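PDB 6H9D: lysozyme, which is the muramidase domain of the morphogenesis protein SpmX, related to phage lysins, and probably hydrolyses peptidoglycan with an activity attenuated from theirs. Local coordinates for residues 67-72 with 79-84. Residues are numbered along the deposited sequence; the frame is centred on the assembly and turned at random.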
ATOM      1  N   ALA A  67       7.134   7.471  -5.190  1.00 33.51           N
ATOM      2  CA  ALA A  67       7.875   7.452  -3.955  1.00 34.47           C
ATOM      3  C   ALA A  67       8.820   6.239  -3.898  1.00 43.18           C
ATOM      4  O   ALA A  67       9.965   6.372  -3.488  1.00 36.87           O
ATOM      5  CB  ALA A  67       6.940   7.450  -2.780  1.00 33.64           C
ATOM      6  N   VAL A  68       8.337   5.055  -4.283  1.00 39.30           N
ATOM      7  CA  VAL A  68       9.132   3.840  -4.095  1.00 37.63           C
ATOM      8  C   VAL A  68      10.317   3.899  -5.065  1.00 38.58           C
ATOM      9  O   VAL A  68      11.450   3.637  -4.691  1.00 39.35           O
ATOM     10  CB  VAL A  68       8.301   2.552  -4.264  1.00 33.92           C
ATOM     11  CG1 VAL A  68       9.198   1.326  -4.256  1.00 35.07           C
ATOM     12  CG2 VAL A  68       7.246   2.427  -3.160  1.00 34.95           C
ATOM     13  N   ASN A  69      10.027   4.343  -6.272  1.00 38.26           N
ATOM     14  CA  ASN A  69      11.048   4.540  -7.321  1.00 37.31           C
ATOM     15  C   ASN A  69      12.089   5.544  -6.830  1.00 38.37           C
ATOM     16  O   ASN A  69      13.263   5.299  -6.995  1.00 41.26           O
ATOM     17  CB  ASN A  69      10.388   5.083  -8.581  1.00 36.42           C
ATOM     18  CG  ASN A  69       9.967   3.981  -9.512  1.00 35.18           C
ATOM     19  OD1 ASN A  69      10.782   3.174  -9.911  1.00 40.79           O
ATOM     20  ND2 ASN A  69       8.707   3.945  -9.861  1.00 35.77           N
ATOM     21  N   ASN A  70      11.645   6.607  -6.184  1.00 36.12           N
ATOM     22  CA  ASN A  70      12.574   7.674  -5.757  1.00 44.54           C
ATOM     23  C   ASN A  70      13.325   7.299  -4.486  1.00 44.17           C
ATOM     24  O   ASN A  70      14.451   7.747  -4.359  1.00 40.16           O
ATOM     25  CB  ASN A  70      11.848   9.000  -5.544  1.00 51.48           C
ATOM     26  CG  ASN A  70      11.200   9.551  -6.793  1.00 50.00           C
ATOM     27  OD1 ASN A  70      11.475   9.109  -7.898  1.00 49.34           O
ATOM     28  ND2 ASN A  70      10.314  10.504  -6.613  1.00 48.34           N
ATOM     29  N   LEU A  71      12.721   6.498  -3.611  1.00 36.85           N
ATOM     30  CA  LEU A  71      13.340   6.200  -2.302  1.00 37.27           C
ATOM     31  C   LEU A  71      14.240   4.969  -2.362  1.00 41.04           C
ATOM     32  O   LEU A  71      15.132   4.879  -1.534  1.00 32.08           O
ATOM     33  CB  LEU A  71      12.228   6.027  -1.277  1.00 41.44           C
ATOM     34  CG  LEU A  71      11.507   7.313  -0.913  1.00 45.72           C
ATOM     35  CD1 LEU A  71      10.436   7.035   0.108  1.00 44.64           C
ATOM     36  CD2 LEU A  71      12.493   8.331  -0.387  1.00 42.23           C
ATOM     37  N   VAL A  72      13.998   4.078  -3.316  1.00 39.17           N
ATOM     38  CA  VAL A  72      14.817   2.842  -3.417  1.00 36.90           C
ATOM     39  C   VAL A  72      15.943   3.063  -4.430  1.00 35.82           C
ATOM     40  O   VAL A  72      15.645   3.350  -5.558  1.00 37.26           O
ATOM     41  CB  VAL A  72      13.957   1.607  -3.737  1.00 37.00           C
ATOM     42  CG1 VAL A  72      14.824   0.381  -3.939  1.00 33.39           C
ATOM     43  CG2 VAL A  72      12.941   1.355  -2.640  1.00 35.96           C
ATOM     44  N   ASN A  79       8.251  -8.170  -8.524  1.00 29.74           N
ATOM     45  CA  ASN A  79       7.574  -8.635  -7.287  1.00 29.36           C
ATOM     46  C   ASN A  79       8.003  -7.778  -6.098  1.00 29.35           C
ATOM     47  O   ASN A  79       7.161  -7.463  -5.294  1.00 28.83           O
ATOM     48  CB  ASN A  79       7.814 -10.116  -7.025  1.00 30.61           C
ATOM     49  CG  ASN A  79       7.142 -10.998  -8.049  1.00 34.57           C
ATOM     50  OD1 ASN A  79       6.292 -10.547  -8.780  1.00 32.63           O
ATOM     51  ND2 ASN A  79       7.527 -12.253  -8.114  1.00 34.58           N
ATOM     52  N   GLN A  80       9.281  -7.432  -6.012  1.00 28.67           N
ATOM     53  CA  GLN A  80       9.764  -6.651  -4.884  1.00 28.70           C
ATOM     54  C   GLN A  80       9.110  -5.266  -4.925  1.00 26.20           C
ATOM     55  O   GLN A  80       8.631  -4.754  -3.911  1.00 27.10           O
ATOM     56  CB  GLN A  80      11.280  -6.526  -4.906  1.00 29.85           C
ATOM     57  CG  GLN A  80      12.016  -7.787  -4.472  1.00 33.08           C
ATOM     58  CD  GLN A  80      13.494  -7.692  -4.786  1.00 34.22           C
ATOM     59  OE1 GLN A  80      13.926  -6.914  -5.626  1.00 30.34           O
ATOM     60  NE2 GLN A  80      14.285  -8.479  -4.082  1.00 43.25           N
ATOM     61  N   PHE A  81       9.055  -4.704  -6.125  1.00 27.43           N
ATOM     62  CA  PHE A  81       8.484  -3.379  -6.339  1.00 30.62           C
ATOM     63  C   PHE A  81       6.998  -3.386  -5.970  1.00 29.41           C
ATOM     64  O   PHE A  81       6.564  -2.537  -5.237  1.00 30.01           O
ATOM     65  CB  PHE A  81       8.676  -2.936  -7.788  1.00 32.74           C
ATOM     66  CG  PHE A  81       8.188  -1.532  -8.015  1.00 26.83           C
ATOM     67  CD1 PHE A  81       8.888  -0.464  -7.478  1.00 31.91           C
ATOM     68  CD2 PHE A  81       6.958  -1.298  -8.611  1.00 31.89           C
ATOM     69  CE1 PHE A  81       8.427   0.836  -7.637  1.00 36.29           C
ATOM     70  CE2 PHE A  81       6.499   0.001  -8.773  1.00 28.79           C
ATOM     71  CZ  PHE A  81       7.224   1.058  -8.262  1.00 33.10           C
ATOM     72  N   ASP A  82       6.253  -4.370  -6.490  1.00 29.16           N
ATOM     73  CA  ASP A  82       4.822  -4.510  -6.260  1.00 30.04           C
ATOM     74  C   ASP A  82       4.543  -4.592  -4.744  1.00 29.91           C
ATOM     75  O   ASP A  82       3.664  -3.927  -4.237  1.00 27.02           O
ATOM     76  CB  ASP A  82       4.281  -5.764  -6.946  1.00 34.20           C
ATOM     77  CG  ASP A  82       4.053  -5.651  -8.443  1.00 42.21           C
ATOM     78  OD1 ASP A  82       4.113  -4.515  -8.991  1.00 39.04           O
ATOM     79  OD2 ASP A  82       3.789  -6.695  -9.043  1.00 35.50           O
ATOM     80  N   ALA A  83       5.280  -5.458  -4.043  1.00 25.70           N
ATOM     81  CA  ALA A  83       5.115  -5.624  -2.573  1.00 29.50           C
ATOM     82  C   ALA A  83       5.461  -4.324  -1.831  1.00 27.27           C
ATOM     83  O   ALA A  83       4.781  -3.982  -0.857  1.00 27.26           O
ATOM     84  CB  ALA A  83       5.957  -6.764  -2.058  1.00 26.37           C
ATOM     85  N   LEU A  84       6.537  -3.642  -2.248  1.00 27.24           N
ATOM     86  CA  LEU A  84       6.918  -2.375  -1.589  1.00 29.61           C
ATOM     87  C   LEU A  84       5.855  -1.288  -1.825  1.00 27.96           C
ATOM     88  O   LEU A  84       5.596  -0.509  -0.931  1.00 27.29           O
ATOM     89  CB  LEU A  84       8.298  -1.915  -2.059  1.00 30.90           C
ATOM     90  CG  LEU A  84       9.472  -2.725  -1.506  1.00 31.29           C
ATOM     91  CD1 LEU A  84      10.780  -2.214  -2.072  1.00 29.69           C
ATOM     92  CD2 LEU A  84       9.520  -2.714   0.014  1.00 32.26           C
TER
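Val68, Asn69 and Val72, at the C-terminal end of helix 50-71, pack against Phe81 and Leu84 near the start of helix 78-91, joining two consecutive helices in the helical part of a phage-type lysozyme fold. The local axes run at 118° to each other and approach to 10.6 Å, a separation bridged mainly by side chains.

Apolar packing carries most of the contact. Val68 points toward the second helix and sets its CG1 branch between two partners: CG1 lies 3.5 Å from Phe81 CE1 and 4.0 Å from Leu84 CB. With CG anti to its backbone N (chi1 -176°), Phe81 extends its ring across the gap between the helices, and the CD1-CE1 side meets the valine obliquely. The other branch of Val68, CG2, turns to the backbone of the second helix, 4.0 Å from Leu84 O.

The polar share of the contact belongs to Asn69, whose carboxamide lies by the far end of the Phe81 ring, with Asn69 ND2 3.6 Å from Phe81 CZ and the amide and ring planes 34° apart. Asn69 ND2 also donates to Val65 O in the preceding turn and OD1 accepts from His4 N, a bond at each end of the amide, which fixes its rotation. The His4 ring also meets that of Phe81, so residues near the N-terminus lie against Phe81 and Asn69, while Phe96 of helix 93-97 packs on Val68 and Phe146 of helix 133-146 on Leu84. One turn on from Val68, where the chain leaves helical geometry, Val72 touches Leu84 more loosely, methyl to methyl, with Val72 CG2 4.2 Å from Leu84 CD1.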